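Local structure of trans-2-enoyl-CoA reductase [NADH] (Treponema denticola ATCC 35405, 4GGO) at residues 56-61 and 65-70; 79-84 and 128-133; 111-116 and 137-142; 120-125 and 144-149. The protein catalyses the NADH-dependent reduction of the carbon-carbon double bond of trans-2-enoyl-CoA thioesters such as crotonyl-CoA, in fatty acid synthesis. One frame throughout, in Å; residues are numbered along the deposited sequence.

In the fold
The four contacts sample one end of the seven-stranded parallel Rossmann sheet, strands 114-118, 77-82, 52-56 and 141-146. Contacts 1, 2 and 4 are buried, whereas contact 3 is only partly so and lies away from the annotated sites. Contacts 2 and 4 both use helix 124-136, and contacts 3 and 4 share strand 141-146. Chemistry follows place: contact 1, at the cofactor loop, rests on a backbone hydrogen bond, a water and an arginine; contact 2 is a hydrocarbon layer between sheet and helix; contact 3 brings a lysine chain and an isoleucine methyl to one side of a tyrosine ring; contact 4 puts apolar contacts beside the NAD site. Arg67 of contact 1 hydrogen-bonds Thr116 of contact 3.

Contact 1. Residues 56-61 and 65-70; sequences LGCSNG and ASRITA
Cys58 and Arg67 face each other where the loop 56-61 bends back over the helix that follows it. The cysteine sulfur stands between its own backbone N and carbonyl carbon (chi1 62°), which brings SG to 4.0 Å from Arg67 NH1, set obliquely to the guanidinium group, while CB lies 4.1 Å from Arg67 CD. The arginine leaves the helix with CG anti to its backbone N and then runs extended through CD to NE, long enough to lie alongside the cysteine and carry its charged group past it. A water links the same two residues a second time, donating to Cys58 O at 2.9 Å and accepting from Arg67 NH1 at 3.2 Å. This is the glycine-rich turn between the first strand and first helix of a Rossmann fold, and residues 57 to 61 belong to the NAD(+) site. Further along, the loop passes into the helix through Gly61, whose O accepts from Ala65 N at 3.1 Å in a fairly straight bond (N-H...O 162°); the methyl CB of Ala65 lies 3.6 Å from the same oxygen. One step on, Ala65 O takes two donors from opposite faces of its plane, Thr69 N at 2.9 Å and Thr69 OG1 at 2.7 Å. The guanidinium also hydrogen-bonds Thr78 through NE and Thr116 through NH1, which fixes its rotation beside the cofactor loop.

Contact 2. Residues 79-84 and 128-133; sequences IGVSFE and AQVIEE
Ile79, Val130 and Glu133 contribute most of the surface buried here, with Val81 as the fourth partner. The setting is the classical Rossmann layer: strand 77-82 of the parallel sheet packs against helix 124-136, the helix of the beta-alpha-beta crossover that carries the chain from edge strand 114-118 over to strand 141-146. Alternation along the strand decides which residues take part. Ile79 and Val81 both send their side chains toward the helix, whereas Gly80 between them has no side chain, and Cys58 packs against its backbone from the opposite layer. Ile79 is fully stretched beyond CB (chi2 175°), and this puts its terminal methyl CD1 4.0 Å from Glu133 CG. The glutamate therefore meets the sheet with its aliphatic part, while the bend at chi2 (63°) takes its carboxylate on to Tyr113 and Lys136, which bind its two oxygens. Val130, about one turn earlier on the helix, packs on Val81 and also touches Leu54, Ile117 and Trp213. No hydrogen bond joins the strand to the helix, so the layer is held by shape and burial. Beyond the strand the chain continues to Phe83 and Glu84, both of the NAD(+) site, the latter important for discriminating NADH against NADPH. Closest of all across the interface are the two valine methyls, Val81 CG2 and Val130 CG2, 3.7 Å apart, each anti to its own carbonyl carbon.

Contact 3. Residues 111-116 and 137-142; sequences GLYSVT and KGIKFD
The ring of Tyr113 is the centre of this contact, met by Ile139 and Lys137 from the segment across. Ile139 comes from the opposite direction, and its terminal methyl is the nearest group: CD1 stands 3.6 Å from Tyr113 CE2 and 4.1 Å from Tyr113 CZ, approaching the ring obliquely. Lys137 uses the hydrocarbon part of its chain. Its CG lies 3.9 Å from Tyr113 OH, and after successive bends at chi2 and chi3 the chain returns toward the ring, bringing CE to 4.1 Å from Tyr113 CE1. The lysine thus curls past the phenol with its methylenes, and no hydrogen bond crosses the contact. Tyrosine and isoleucine reach each other because CG of Tyr113 is anti to its backbone N (chi1 169°), which aims the ring across the gap, and because Ile139 is extended through chi2. The phenol OH is hydrogen-bonded to Glu133, and the ring also rests on Ala77 and Ile79 of the neighbouring strand. Ile139 uses its second branch on Phe141 of its own segment: CG2 lies 3.9 Å above one face of that ring, offset toward the rim, so the isoleucine bridges two aromatic residues. Phe141 in turn packs on Leu54, Ile79 and Ala134, which ties the cluster to the sheet. Gly111 closes the preceding helix with a Schellman motif, and the contact joins the residues leading into edge strand 114-118 to the connection between helix 124-136 and strand 141-146, the second half of a beta-alpha-beta crossover of the parallel Rossmann sheet.

Contact 4. Residues 120-125 and 144-149; sequences DAFSDE and IVYSLA
Leu148 gathers the apolar contacts, with Ala121 and Phe122 against its methyls. Its CD1 lies 3.7 Å from Ala121 CB and 3.6 Å from Phe122 CE1, while CD2 adds a looser touch on Ala121 CB at 3.9 Å. The side chains of Phe122 and Leu148 run antiparallel past one another, and the leucine methyl meets the ring obliquely. Within its own segment Leu148 also covers Tyr146, with CG 3.9 Å above one face of that ring and offset toward the rim. A hydroxyl at a ring edge makes the second kind of contact: the tyrosine side chain comes in roughly perpendicular to that of Phe122 and brings Tyr146 OH into the plane of the phenylalanine ring, 3.5 Å from Phe122 CE1. That hydroxyl is hydrogen-bonded to Asp209 of helix 208-219. No hydrogen bond crosses between the segments; those that shape the type I turn from Asp120 to Ser123 lie within 120-125. Asp120 O accepts from Ser123 N and, in the carbonyl plane, from Ser123 OG at 2.6 Å. Asp120 OD1 receives Phe122 N from above the carboxylate plane, an Asx turn, and Ser123 is the N-cap of helix 124-136. Asp120, Ala121, Leu148 and Ala149 all belong to the NAD(+) site. Its two segments thus meet mainly through apolar contact, while the turn itself is fixed by its own hydrogen bonds.

Contact 1. Residues 56-61 and 65-70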
loop_
_atom_site.group_PDB
_atom_site.type_symbol
_atom_site.label_atom_id
_atom_site.label_comp_id
_atom_site.label_asym_id
_atom_site.label_seq_id
_atom_site.Cartn_x
_atom_site.Cartn_y
_atom_site.Cartn_z
ATOM N N LEU A 56 1.517 5.935 8.215
ATOM C CA LEU A 56 2.872 5.406 8.188
ATOM C C LEU A 56 3.132 4.692 6.867
ATOM O O LEU A 56 2.567 3.632 6.601
ATOM C CB LEU A 56 3.088 4.467 9.373
ATOM C CG LEU A 56 2.779 5.128 10.720
ATOM C CD1 LEU A 56 2.824 4.124 11.858
ATOM C CD2 LEU A 56 3.744 6.279 10.975
ATOM N N GLY A 57 3.991 5.284 6.044
ATOM C CA GLY A 57 4.187 4.825 4.681
ATOM C C GLY A 57 3.241 5.591 3.779
ATOM O O GLY A 57 2.403 5.008 3.096
ATOM N N CYS A 58 3.393 6.911 3.777
ATOM C CA CYS A 58 2.409 7.812 3.188
ATOM C C CYS A 58 2.684 8.180 1.736
ATOM O O CYS A 58 1.900 8.902 1.123
ATOM C CB CYS A 58 2.370 9.103 4.002
ATOM S SG CYS A 58 3.961 9.979 3.995
ATOM N N SER A 59 3.789 7.693 1.184
ATOM C CA SER A 59 4.289 8.232 -0.079
ATOM C C SER A 59 3.863 7.467 -1.332
ATOM O O SER A 59 4.043 7.955 -2.449
ATOM C CB SER A 59 5.812 8.352 -0.036
ATOM O OG SER A 59 6.422 7.074 -0.015
ATOM N N ASN A 60 3.303 6.276 -1.155
ATOM C CA ASN A 60 2.886 5.472 -2.300
ATOM C C ASN A 60 1.834 4.427 -1.953
ATOM O O ASN A 60 1.606 4.124 -0.782
ATOM C CB ASN A 60 4.093 4.788 -2.943
ATOM C CG ASN A 60 4.582 3.599 -2.141
ATOM O OD1 ASN A 60 5.173 3.755 -1.072
ATOM N ND2 ASN A 60 4.344 2.400 -2.659
ATOM N N GLY A 61 1.200 3.883 -2.988
ATOM C CA GLY A 61 0.251 2.796 -2.833
ATOM C C GLY A 61 -0.916 3.096 -1.914
ATOM O O GLY A 61 -1.507 4.174 -1.970
ATOM N N ALA A 65 -2.920 6.693 -0.820
ATOM C CA ALA A 65 -4.359 6.777 -1.041
ATOM C C ALA A 65 -5.103 7.024 0.269
ATOM O O ALA A 65 -6.143 7.683 0.288
ATOM C CB ALA A 65 -4.868 5.511 -1.718
ATOM N N SER A 66 -4.557 6.497 1.360
ATOM C CA SER A 66 -5.149 6.671 2.681
ATOM C C SER A 66 -5.034 8.115 3.157
ATOM O O SER A 66 -5.955 8.651 3.772
ATOM C CB SER A 66 -4.490 5.732 3.693
ATOM O OG SER A 66 -4.600 4.381 3.278
ATOM N N ARG A 67 -3.896 8.739 2.870
ATOM C CA ARG A 67 -3.680 10.125 3.260
ATOM C C ARG A 67 -4.540 11.047 2.406
ATOM O O ARG A 67 -5.162 11.980 2.914
ATOM C CB ARG A 67 -2.201 10.501 3.135
ATOM C CG ARG A 67 -1.802 11.691 3.994
ATOM C CD ARG A 67 -0.357 12.105 3.759
ATOM N NE ARG A 67 0.017 13.235 4.606
ATOM C CZ ARG A 67 1.189 13.861 4.550
ATOM N NH1 ARG A 67 2.112 13.474 3.681
ATOM N NH2 ARG A 67 1.433 14.879 5.363
ATOM N N ILE A 68 -4.581 10.770 1.106
ATOM C CA ILE A 68 -5.382 11.553 0.169
ATOM C C ILE A 68 -6.877 11.474 0.488
ATOM O O ILE A 68 -7.578 12.487 0.463
ATOM C CB ILE A 68 -5.128 11.109 -1.288
ATOM C CG1 ILE A 68 -3.710 11.495 -1.719
ATOM C CG2 ILE A 68 -6.151 11.723 -2.232
ATOM C CD1 ILE A 68 -3.365 11.074 -3.128
ATOM N N THR A 69 -7.359 10.272 0.794
ATOM C CA THR A 69 -8.766 10.085 1.136
ATOM C C THR A 69 -9.129 10.837 2.416
ATOM O O THR A 69 -10.169 11.491 2.492
ATOM C CB THR A 69 -9.125 8.592 1.298
ATOM O OG1 THR A 69 -8.836 7.892 0.082
ATOM C CG2 THR A 69 -10.605 8.430 1.627
ATOM N N ALA A 70 -8.262 10.746 3.419
ATOM C CA ALA A 70 -8.492 11.427 4.689
ATOM C C ALA A 70 -8.473 12.941 4.518
ATOM O O ALA A 70 -9.343 13.642 5.031
ATOM C CB ALA A 70 -7.460 10.997 5.722
HETATM O O HOH W 1 2.012 11.773 0.918
#

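Contact 2. Residues 79-84 and 128-133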
loop_
_atom_site.group_PDB
_atom_site.type_symbol
_atom_site.label_atom_id
_atom_site.label_comp_id
_atom_site.label_asym_id
_atom_site.label_seq_id
_atom_site.Cartn_x
_atom_site.Cartn_y
_atom_site.Cartn_z
ATOM N N ILE A 79 -0.536 13.765 9.351
ATOM C CA ILE A 79 0.909 13.659 9.451
ATOM C C ILE A 79 1.323 12.382 8.734
ATOM O O ILE A 79 0.839 11.296 9.056
ATOM C CB ILE A 79 1.384 13.602 10.911
ATOM C CG1 ILE A 79 1.077 14.921 11.622
ATOM C CG2 ILE A 79 2.875 13.304 10.971
ATOM C CD1 ILE A 79 1.409 14.909 13.094
ATOM N N GLY A 80 2.200 12.518 7.747
ATOM C CA GLY A 80 2.663 11.374 6.987
ATOM C C GLY A 80 4.123 11.070 7.252
ATOM O O GLY A 80 4.938 11.979 7.407
ATOM N N VAL A 81 4.450 9.784 7.308
ATOM C CA VAL A 81 5.823 9.347 7.507
ATOM C C VAL A 81 6.237 8.374 6.409
ATOM O O VAL A 81 5.530 7.405 6.132
ATOM C CB VAL A 81 6.003 8.659 8.874
ATOM C CG1 VAL A 81 7.416 8.114 9.009
ATOM C CG2 VAL A 81 5.689 9.626 10.003
ATOM N N SER A 82 7.376 8.645 5.780
ATOM C CA SER A 82 7.938 7.746 4.778
ATOM C C SER A 82 9.448 7.939 4.689
ATOM O O SER A 82 9.974 8.961 5.121
ATOM C CB SER A 82 7.295 7.982 3.410
ATOM O OG SER A 82 7.611 9.269 2.910
ATOM N N PHE A 83 10.140 6.953 4.127
ATOM C CA PHE A 83 11.592 7.010 4.005
ATOM C C PHE A 83 11.996 7.193 2.545
ATOM O O PHE A 83 12.067 6.228 1.785
ATOM C CB PHE A 83 12.221 5.737 4.573
ATOM C CG PHE A 83 13.663 5.896 4.976
ATOM C CD1 PHE A 83 14.293 7.128 4.896
ATOM C CD2 PHE A 83 14.388 4.807 5.434
ATOM C CE1 PHE A 83 15.619 7.272 5.268
ATOM C CE2 PHE A 83 15.714 4.945 5.807
ATOM C CZ PHE A 83 16.330 6.179 5.723
ATOM N N GLU A 84 12.267 8.435 2.160
ATOM C CA GLU A 84 12.576 8.752 0.771
ATOM C C GLU A 84 14.024 9.177 0.578
ATOM O O GLU A 84 14.751 9.418 1.540
ATOM C CB GLU A 84 11.660 9.870 0.271
ATOM C CG GLU A 84 10.188 9.624 0.520
ATOM C CD GLU A 84 9.697 8.359 -0.144
ATOM O OE1 GLU A 84 10.154 8.061 -1.267
ATOM O OE2 GLU A 84 8.859 7.659 0.462
ATOM N N ALA A 128 9.785 9.967 17.649
ATOM C CA ALA A 128 9.947 11.130 18.515
ATOM C C ALA A 128 9.548 12.414 17.794
ATOM O O ALA A 128 8.935 13.302 18.387
ATOM C CB ALA A 128 11.383 11.223 19.018
ATOM N N GLN A 129 9.896 12.505 16.514
ATOM C CA GLN A 129 9.552 13.675 15.712
ATOM C C GLN A 129 8.041 13.782 15.523
ATOM O O GLN A 129 7.489 14.882 15.477
ATOM C CB GLN A 129 10.257 13.628 14.355
ATOM C CG GLN A 129 11.777 13.621 14.446
ATOM C CD GLN A 129 12.447 13.668 13.087
ATOM O OE1 GLN A 129 11.901 14.218 12.131
ATOM N NE2 GLN A 129 13.637 13.086 12.993
ATOM N N VAL A 130 7.378 12.634 15.415
ATOM C CA VAL A 130 5.926 12.601 15.287
ATOM C C VAL A 130 5.271 13.082 16.577
ATOM O O VAL A 130 4.424 13.976 16.558
ATOM C CB VAL A 130 5.415 11.185 14.949
ATOM C CG1 VAL A 130 3.899 11.127 15.046
ATOM C CG2 VAL A 130 5.885 10.767 13.563
ATOM N N ILE A 131 5.674 12.481 17.692
ATOM C CA ILE A 131 5.169 12.854 19.009
ATOM C C ILE A 131 5.364 14.345 19.273
ATOM O O ILE A 131 4.459 15.023 19.757
ATOM C CB ILE A 131 5.866 12.045 20.120
ATOM C CG1 ILE A 131 5.516 10.561 19.996
ATOM C CG2 ILE A 131 5.480 12.570 21.494
ATOM C CD1 ILE A 131 6.281 9.671 20.950
ATOM N N GLU A 132 6.547 14.847 18.934
ATOM C CA GLU A 132 6.877 16.256 19.124
ATOM C C GLU A 132 5.949 17.172 18.328
ATOM O O GLU A 132 5.429 18.156 18.858
ATOM C CB GLU A 132 8.335 16.514 18.737
ATOM C CG GLU A 132 8.761 17.968 18.836
ATOM C CD GLU A 132 10.253 18.151 18.630
ATOM O OE1 GLU A 132 10.988 17.143 18.681
ATOM O OE2 GLU A 132 10.690 19.301 18.416
ATOM N N GLU A 133 5.742 16.843 17.058
ATOM C CA GLU A 133 4.865 17.629 16.198
ATOM C C GLU A 133 3.415 17.554 16.672
ATOM O O GLU A 133 2.684 18.546 16.624
ATOM C CB GLU A 133 4.982 17.165 14.743
ATOM C CG GLU A 133 4.045 17.875 13.777
ATOM C CD GLU A 133 4.319 19.366 13.667
ATOM O OE1 GLU A 133 5.465 19.789 13.930
ATOM O OE2 GLU A 133 3.382 20.115 13.318
#

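Contact 3. Residues 111-116 and 137-142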
loop_
_atom_site.group_PDB
_atom_site.type_symbol
_atom_site.label_atom_id
_atom_site.label_comp_id
_atom_site.label_asym_id
_atom_site.label_seq_id
_atom_site.Cartn_x
_atom_site.Cartn_y
_atom_site.Cartn_z
ATOM N N GLY A 111 -5.791 24.629 2.101
ATOM C CA GLY A 111 -5.849 25.201 3.434
ATOM C C GLY A 111 -5.904 24.130 4.506
ATOM O O GLY A 111 -6.460 24.342 5.584
ATOM N N LEU A 112 -5.325 22.973 4.204
ATOM C CA LEU A 112 -5.297 21.855 5.138
ATOM C C LEU A 112 -3.950 21.764 5.846
ATOM O O LEU A 112 -2.908 22.052 5.254
ATOM C CB LEU A 112 -5.571 20.542 4.401
ATOM C CG LEU A 112 -6.900 20.405 3.657
ATOM C CD1 LEU A 112 -6.933 19.102 2.871
ATOM C CD2 LEU A 112 -8.067 20.478 4.628
ATOM N N TYR A 113 -3.972 21.359 7.111
ATOM C CA TYR A 113 -2.736 21.082 7.832
ATOM C C TYR A 113 -2.132 19.777 7.330
ATOM O O TYR A 113 -2.796 18.739 7.318
ATOM C CB TYR A 113 -2.985 20.993 9.339
ATOM C CG TYR A 113 -1.804 20.447 10.114
ATOM C CD1 TYR A 113 -0.744 21.268 10.474
ATOM C CD2 TYR A 113 -1.751 19.109 10.488
ATOM C CE1 TYR A 113 0.336 20.772 11.182
ATOM C CE2 TYR A 113 -0.677 18.604 11.193
ATOM C CZ TYR A 113 0.362 19.440 11.539
ATOM O OH TYR A 113 1.432 18.938 12.243
ATOM N N SER A 114 -0.870 19.831 6.918
ATOM C CA SER A 114 -0.179 18.645 6.433
ATOM C C SER A 114 1.318 18.725 6.700
ATOM O O SER A 114 2.001 19.623 6.208
ATOM C CB SER A 114 -0.434 18.449 4.938
ATOM O OG SER A 114 0.240 17.301 4.456
ATOM N N VAL A 115 1.819 17.780 7.488
ATOM C CA VAL A 115 3.244 17.697 7.777
ATOM C C VAL A 115 3.776 16.315 7.418
ATOM O O VAL A 115 3.214 15.298 7.822
ATOM C CB VAL A 115 3.541 18.001 9.258
ATOM C CG1 VAL A 115 4.973 17.618 9.608
ATOM C CG2 VAL A 115 3.288 19.471 9.555
ATOM N N THR A 116 4.858 16.288 6.647
ATOM C CA THR A 116 5.485 15.033 6.257
ATOM C C THR A 116 6.840 14.873 6.934
ATOM O O THR A 116 7.712 15.732 6.809
ATOM C CB THR A 116 5.672 14.947 4.732
ATOM O OG1 THR A 116 4.406 15.118 4.083
ATOM C CG2 THR A 116 6.261 13.600 4.340
ATOM N N LYS A 137 1.062 20.891 18.215
ATOM C CA LYS A 137 -0.163 21.388 17.601
ATOM C C LYS A 137 -1.415 20.933 18.345
ATOM O O LYS A 137 -2.535 21.174 17.891
ATOM C CB LYS A 137 -0.234 20.952 16.135
ATOM C CG LYS A 137 0.981 21.351 15.310
ATOM C CD LYS A 137 1.080 22.861 15.147
ATOM C CE LYS A 137 -0.068 23.407 14.309
ATOM N NZ LYS A 137 0.068 24.869 14.056
ATOM N N GLY A 138 -1.221 20.285 19.489
ATOM C CA GLY A 138 -2.329 19.805 20.296
ATOM C C GLY A 138 -3.156 18.754 19.579
ATOM O O GLY A 138 -4.383 18.729 19.690
ATOM N N ILE A 139 -2.478 17.880 18.843
ATOM C CA ILE A 139 -3.148 16.853 18.056
ATOM C C ILE A 139 -3.242 15.520 18.792
ATOM O O ILE A 139 -2.247 15.013 19.310
ATOM C CB ILE A 139 -2.440 16.634 16.699
ATOM C CG1 ILE A 139 -2.686 17.823 15.769
ATOM C CG2 ILE A 139 -2.918 15.350 16.035
ATOM C CD1 ILE A 139 -1.999 17.698 14.428
ATOM N N LYS A 140 -4.453 14.973 18.850
ATOM C CA LYS A 140 -4.668 13.590 19.254
ATOM C C LYS A 140 -5.217 12.825 18.055
ATOM O O LYS A 140 -6.222 13.223 17.469
ATOM C CB LYS A 140 -5.651 13.501 20.423
ATOM C CG LYS A 140 -5.077 13.898 21.776
ATOM C CD LYS A 140 -6.055 13.554 22.892
ATOM C CE LYS A 140 -5.470 13.834 24.266
ATOM N NZ LYS A 140 -6.392 13.403 25.354
ATOM N N PHE A 141 -4.555 11.732 17.690
ATOM C CA PHE A 141 -4.940 10.972 16.503
ATOM C C PHE A 141 -6.203 10.140 16.721
ATOM O O PHE A 141 -6.364 9.500 17.760
ATOM C CB PHE A 141 -3.793 10.067 16.048
ATOM C CG PHE A 141 -2.557 10.814 15.630
ATOM C CD1 PHE A 141 -2.549 11.573 14.471
ATOM C CD2 PHE A 141 -1.400 10.745 16.388
ATOM C CE1 PHE A 141 -1.414 12.258 14.081
ATOM C CE2 PHE A 141 -0.260 11.426 16.001
ATOM C CZ PHE A 141 -0.266 12.184 14.847
ATOM N N ASP A 142 -7.093 10.152 15.733
ATOM C CA ASP A 142 -8.300 9.330 15.781
ATOM C C ASP A 142 -8.290 8.260 14.690
ATOM O O ASP A 142 -9.173 7.405 14.637
ATOM C CB ASP A 142 -9.563 10.192 15.689
ATOM C CG ASP A 142 -9.568 11.099 14.475
ATOM O OD1 ASP A 142 -10.036 10.658 13.405
ATOM O OD2 ASP A 142 -9.108 12.254 14.593
#

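Contact 4. Residues 120-125 and 144-149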
loop_
_atom_site.group_PDB
_atom_site.type_symbol
_atom_site.label_atom_id
_atom_site.label_comp_id
_atom_site.label_asym_id
_atom_site.label_seq_id
_atom_site.Cartn_x
_atom_site.Cartn_y
_atom_site.Cartn_z
ATOM N N ASP A 120 13.356 6.876 8.640
ATOM C CA ASP A 120 13.054 5.480 8.941
ATOM C C ASP A 120 11.980 5.364 10.019
ATOM O O ASP A 120 12.241 5.610 11.196
ATOM C CB ASP A 120 14.325 4.746 9.373
ATOM C CG ASP A 120 14.083 3.277 9.669
ATOM O OD1 ASP A 120 13.088 2.717 9.158
ATOM O OD2 ASP A 120 14.895 2.681 10.408
ATOM N N ALA A 121 10.777 4.972 9.611
ATOM C CA ALA A 121 9.644 4.864 10.528
ATOM C C ALA A 121 9.832 3.761 11.568
ATOM O O ALA A 121 9.095 3.692 12.551
ATOM C CB ALA A 121 8.353 4.643 9.749
ATOM N N PHE A 122 10.817 2.900 11.341
ATOM C CA PHE A 122 11.141 1.835 12.282
ATOM C C PHE A 122 11.986 2.372 13.432
ATOM O O PHE A 122 12.195 1.686 14.433
ATOM C CB PHE A 122 11.891 0.708 11.569
ATOM C CG PHE A 122 11.050 -0.052 10.581
ATOM C CD1 PHE A 122 9.728 -0.348 10.860
ATOM C CD2 PHE A 122 11.582 -0.469 9.372
ATOM C CE1 PHE A 122 8.951 -1.047 9.958
ATOM C CE2 PHE A 122 10.810 -1.170 8.463
ATOM C CZ PHE A 122 9.492 -1.459 8.757
ATOM N N SER A 123 12.466 3.603 13.285
ATOM C CA SER A 123 13.359 4.205 14.271
ATOM C C SER A 123 12.598 4.980 15.340
ATOM O O SER A 123 11.523 5.519 15.082
ATOM C CB SER A 123 14.372 5.124 13.590
ATOM O OG SER A 123 13.768 6.319 13.136
ATOM N N ASP A 124 13.159 5.023 16.545
ATOM C CA ASP A 124 12.557 5.776 17.642
ATOM C C ASP A 124 12.706 7.281 17.433
ATOM O O ASP A 124 11.945 8.068 17.998
ATOM C CB ASP A 124 13.170 5.369 18.985
ATOM C CG ASP A 124 12.705 4.001 19.450
ATOM O OD1 ASP A 124 11.573 3.602 19.099
ATOM O OD2 ASP A 124 13.469 3.327 20.170
ATOM N N GLU A 125 13.686 7.676 16.625
ATOM C CA GLU A 125 13.911 9.086 16.327
ATOM C C GLU A 125 12.732 9.660 15.552
ATOM O O GLU A 125 12.232 10.739 15.871
ATOM C CB GLU A 125 15.197 9.278 15.520
ATOM C CG GLU A 125 16.399 8.516 16.049
ATOM C CD GLU A 125 16.556 7.156 15.399
ATOM O OE1 GLU A 125 16.196 6.144 16.037
ATOM O OE2 GLU A 125 17.044 7.099 14.250
ATOM N N ILE A 144 -5.094 5.902 12.663
ATOM C CA ILE A 144 -3.689 5.618 12.400
ATOM C C ILE A 144 -3.539 4.518 11.359
ATOM O O ILE A 144 -3.854 3.357 11.616
ATOM C CB ILE A 144 -2.943 5.209 13.680
ATOM C CG1 ILE A 144 -3.073 6.301 14.741
ATOM C CG2 ILE A 144 -1.477 4.930 13.377
ATOM C CD1 ILE A 144 -2.359 5.981 16.027
ATOM N N VAL A 145 -3.051 4.888 10.182
ATOM C CA VAL A 145 -2.905 3.938 9.089
ATOM C C VAL A 145 -1.476 3.420 8.998
ATOM O O VAL A 145 -0.546 4.178 8.721
ATOM C CB VAL A 145 -3.310 4.568 7.745
ATOM C CG1 VAL A 145 -3.156 3.559 6.617
ATOM C CG2 VAL A 145 -4.744 5.085 7.816
ATOM N N TYR A 146 -1.305 2.123 9.237
ATOM C CA TYR A 146 0.009 1.500 9.140
ATOM C C TYR A 146 0.168 0.798 7.797
ATOM O O TYR A 146 -0.355 -0.298 7.595
ATOM C CB TYR A 146 0.227 0.507 10.283
ATOM C CG TYR A 146 1.654 0.015 10.397
ATOM C CD1 TYR A 146 2.088 -1.096 9.685
ATOM C CD2 TYR A 146 2.568 0.669 11.213
ATOM C CE1 TYR A 146 3.392 -1.544 9.784
ATOM C CE2 TYR A 146 3.874 0.228 11.318
ATOM C CZ TYR A 146 4.280 -0.878 10.603
ATOM O OH TYR A 146 5.578 -1.319 10.706
ATOM N N SER A 147 0.896 1.432 6.882
ATOM C CA SER A 147 1.081 0.883 5.543
ATOM C C SER A 147 2.551 0.850 5.140
ATOM O O SER A 147 2.896 1.139 3.994
ATOM C CB SER A 147 0.279 1.693 4.522
ATOM O OG SER A 147 0.460 1.186 3.211
ATOM N N LEU A 148 3.416 0.498 6.086
ATOM C CA LEU A 148 4.846 0.422 5.810
ATOM C C LEU A 148 5.179 -0.771 4.922
ATOM O O LEU A 148 4.739 -1.893 5.177
ATOM C CB LEU A 148 5.650 0.361 7.112
ATOM C CG LEU A 148 5.676 1.650 7.937
ATOM C CD1 LEU A 148 6.507 1.465 9.195
ATOM C CD2 LEU A 148 6.213 2.806 7.106
ATOM N N ALA A 149 5.955 -0.516 3.874
ATOM C CA ALA A 149 6.351 -1.558 2.936
ATOM C C ALA A 149 7.853 -1.506 2.682
ATOM O O ALA A 149 8.323 -0.751 1.832
ATOM C CB ALA A 149 5.586 -1.414 1.631
#